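Local coordinates for halogenase PltM (Pseudomonas fluorescens, PDB 6BZN), which halogenates phenolic substrates with unusual tolerance of substrate and halide, probably as an FAD-dependent enzyme of the flavin halogenase family, at residues L138-Q141 with D142-F146. Residues are numbered along the deposited sequence; the frame is centred on the assembly and turned at random.
Sequences LFRQ and DIDYF
Arg140 holds Asp144 one helical turn ahead in a side-on, two-nitrogen salt bridge. Arg140 NE lies 2.8 Å from Asp144 OD1 in a nearly straight bond (170°). Arg140 NH2 reaches the syn lone pair of Asp144 OD2 at 2.9 Å. Guanidinium and carboxylate planes stand 39° apart, a twisted pair. Bends at chi2 (-70°) and chi3 turn the arginine's end forward alongside the helix, onto Asp144. Phe139, at the N-cap, contributes a carbonyl shared by two amides: Ile143 N meets its O at 3.1 Å and Asp142 N at 3.0 Å, from opposite faces of the carbonyl plane. On the buried flank, Leu138 CD2 packs against Ile143 CG1 at 4.0 Å, the two side chains crossing at about a right angle, both touching Ile95 of helix 92-98.

The partly exposed flank is looser. Gln141 NE2 approaches Asp142 OD1 at 3.2 Å from above the carboxylate plane, and a water donates to both that oxygen and Gln141 O. Asp142 OD2 marks its inner boundary, 3.5 Å from CD2 at the buried Phe139 ring's edge.

Arg140 binds FAD in another structure of this protein, none being bound here. Asp144 also bonds Ile33 N weakly, by a turn consistent with a Rossmann-type GxGxxG motif. Its two bonds to Arg140, with Arg140 NH1 to Gly63 O, restrain the guanidinium, consistent with a second-shell carboxylate that probably tempers the positive charge at the FAD site.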
ATOM      1  N   LEU A 138       3.790   7.509  -7.292  1.00 10.95           N
ATOM      2  CA  LEU A 138       3.882   6.686  -8.495  1.00 10.64           C
ATOM      3  C   LEU A 138       2.736   6.961  -9.445  1.00 10.36           C
ATOM      4  O   LEU A 138       1.573   6.786  -9.072  1.00 10.45           O
ATOM      5  CB  LEU A 138       3.871   5.213  -8.096  1.00 10.84           C
ATOM      6  CG  LEU A 138       4.966   4.725  -7.154  1.00 11.05           C
ATOM      7  CD1 LEU A 138       4.625   3.346  -6.654  1.00 11.79           C
ATOM      8  CD2 LEU A 138       6.317   4.705  -7.847  1.00 11.14           C
ATOM      9  N   PHE A 139       3.051   7.400 -10.666  1.00 10.53           N
ATOM     10  CA  PHE A 139       2.056   7.584 -11.709  1.00 10.26           C
ATOM     11  C   PHE A 139       1.926   6.223 -12.352  1.00 10.45           C
ATOM     12  O   PHE A 139       2.719   5.845 -13.216  1.00 10.29           O
ATOM     13  CB  PHE A 139       2.501   8.676 -12.695  1.00 10.46           C
ATOM     14  CG  PHE A 139       1.456   9.085 -13.703  1.00 10.52           C
ATOM     15  CD1 PHE A 139       0.174   9.454 -13.304  1.00 10.87           C
ATOM     16  CD2 PHE A 139       1.776   9.166 -15.066  1.00 10.49           C
ATOM     17  CE1 PHE A 139      -0.775   9.867 -14.233  1.00 10.73           C
ATOM     18  CE2 PHE A 139       0.820   9.579 -15.997  1.00 10.66           C
ATOM     19  CZ  PHE A 139      -0.449   9.932 -15.575  1.00 10.53           C
ATOM     20  N   ARG A 140       0.934   5.464 -11.896  1.00 10.72           N
ATOM     21  CA  ARG A 140       0.928   4.014 -12.124  1.00 11.40           C
ATOM     22  C   ARG A 140       0.832   3.592 -13.590  1.00 11.49           C
ATOM     23  O   ARG A 140       1.434   2.587 -13.985  1.00 11.68           O
ATOM     24  CB  ARG A 140      -0.165   3.356 -11.290  1.00 12.09           C
ATOM     25  CG  ARG A 140       0.089   3.414  -9.784  1.00 12.39           C
ATOM     26  CD  ARG A 140       1.235   2.515  -9.327  1.00 13.06           C
ATOM     27  NE  ARG A 140       0.915   1.129  -9.676  1.00 13.84           N
ATOM     28  CZ  ARG A 140       0.145   0.316  -8.957  1.00 14.64           C
ATOM     29  NH1 ARG A 140      -0.313   0.666  -7.765  1.00 14.87           N
ATOM     30  NH2 ARG A 140      -0.123  -0.895  -9.428  1.00 15.30           N
ATOM     31  N   GLN A 141       0.131   4.361 -14.422  1.00 11.14           N
ATOM     32  CA  GLN A 141       0.145   4.036 -15.852  1.00 11.20           C
ATOM     33  C   GLN A 141       1.551   3.876 -16.423  1.00 11.31           C
ATOM     34  O   GLN A 141       1.782   3.019 -17.260  1.00 11.67           O
ATOM     35  CB  GLN A 141      -0.660   5.037 -16.686  1.00 11.35           C
ATOM     36  CG  GLN A 141      -0.184   6.476 -16.656  1.00 11.15           C
ATOM     37  CD  GLN A 141      -0.769   7.285 -17.799  1.00 11.05           C
ATOM     38  OE1 GLN A 141      -1.914   7.715 -17.740  1.00 11.10           O
ATOM     39  NE2 GLN A 141       0.032   7.496 -18.857  1.00 11.69           N
ATOM     40  N   ASP A 142       2.489   4.713 -15.994  1.00 11.31           N
ATOM     41  CA  ASP A 142       3.846   4.679 -16.550  1.00 11.47           C
ATOM     42  C   ASP A 142       4.727   3.704 -15.794  1.00 11.68           C
ATOM     43  O   ASP A 142       5.516   2.979 -16.397  1.00 12.56           O
ATOM     44  CB  ASP A 142       4.470   6.067 -16.549  1.00 11.72           C
ATOM     45  CG  ASP A 142       3.835   7.018 -17.584  1.00 12.19           C
ATOM     46  OD1 ASP A 142       3.049   6.585 -18.468  1.00 12.29           O
ATOM     47  OD2 ASP A 142       4.135   8.235 -17.490  1.00 12.64           O
ATOM     48  N   ILE A 143       4.570   3.666 -14.476  1.00 11.50           N
ATOM     49  CA  ILE A 143       5.329   2.754 -13.633  1.00 11.50           C
ATOM     50  C   ILE A 143       5.020   1.303 -13.997  1.00 11.69           C
ATOM     51  O   ILE A 143       5.945   0.509 -14.192  1.00 11.30           O
ATOM     52  CB  ILE A 143       5.040   3.020 -12.129  1.00 11.34           C
ATOM     53  CG1 ILE A 143       5.562   4.402 -11.716  1.00 11.67           C
ATOM     54  CG2 ILE A 143       5.604   1.924 -11.232  1.00 11.49           C
ATOM     55  CD1 ILE A 143       7.063   4.566 -11.732  1.00 11.91           C
ATOM     56  N   ASP A 144       3.737   0.969 -14.099  1.00 11.63           N
ATOM     57  CA  ASP A 144       3.325  -0.419 -14.374  1.00 12.43           C
ATOM     58  C   ASP A 144       3.715  -0.873 -15.771  1.00 12.23           C
ATOM     59  O   ASP A 144       4.092  -2.018 -15.955  1.00 12.40           O
ATOM     60  CB  ASP A 144       1.822  -0.625 -14.131  1.00 13.25           C
ATOM     61  CG  ASP A 144       1.458  -0.551 -12.635  1.00 14.68           C
ATOM     62  OD1 ASP A 144       2.235   0.017 -11.832  1.00 15.58           O
ATOM     63  OD2 ASP A 144       0.393  -1.060 -12.254  1.00 18.04           O
ATOM     64  N   TYR A 145       3.643   0.025 -16.752  1.00 12.25           N
ATOM     65  CA  TYR A 145       4.003  -0.348 -18.113  1.00 12.72           C
ATOM     66  C   TYR A 145       5.512  -0.661 -18.133  1.00 12.30           C
ATOM     67  O   TYR A 145       5.930  -1.683 -18.673  1.00 12.10           O
ATOM     68  CB  TYR A 145       3.656   0.745 -19.128  1.00 13.12           C
ATOM     69  CG  TYR A 145       3.413   0.271 -20.567  1.00 14.08           C
ATOM     70  CD1 TYR A 145       3.609  -1.063 -20.958  1.00 14.48           C
ATOM     71  CD2 TYR A 145       2.999   1.175 -21.546  1.00 14.41           C
ATOM     72  CE1 TYR A 145       3.377  -1.483 -22.264  1.00 14.73           C
ATOM     73  CE2 TYR A 145       2.779   0.761 -22.859  1.00 15.22           C
ATOM     74  CZ  TYR A 145       2.966  -0.571 -23.209  1.00 15.21           C
ATOM     75  OH  TYR A 145       2.739  -1.008 -24.501  1.00 16.38           O
ATOM     76  N   PHE A 146       6.307   0.190 -17.484  1.00 11.57           N
ATOM     77  CA  PHE A 146       7.752  -0.054 -17.318  1.00 11.51           C
ATOM     78  C   PHE A 146       8.038  -1.401 -16.647  1.00 11.37           C
ATOM     79  O   PHE A 146       8.901  -2.141 -17.097  1.00 11.07           O
ATOM     80  CB  PHE A 146       8.388   1.095 -16.531  1.00 11.71           C
ATOM     81  CG  PHE A 146       9.868   0.976 -16.356  1.00 12.23           C
ATOM     82  CD1 PHE A 146      10.399   0.344 -15.230  1.00 12.59           C
ATOM     83  CD2 PHE A 146      10.735   1.511 -17.292  1.00 12.71           C
ATOM     84  CE1 PHE A 146      11.774   0.249 -15.054  1.00 13.06           C
ATOM     85  CE2 PHE A 146      12.107   1.404 -17.131  1.00 13.11           C
ATOM     86  CZ  PHE A 146      12.629   0.784 -16.007  1.00 13.44           C
TER
HETATM   87  O   HOH W   1       2.283   4.318 -19.747  1.00 15.44           O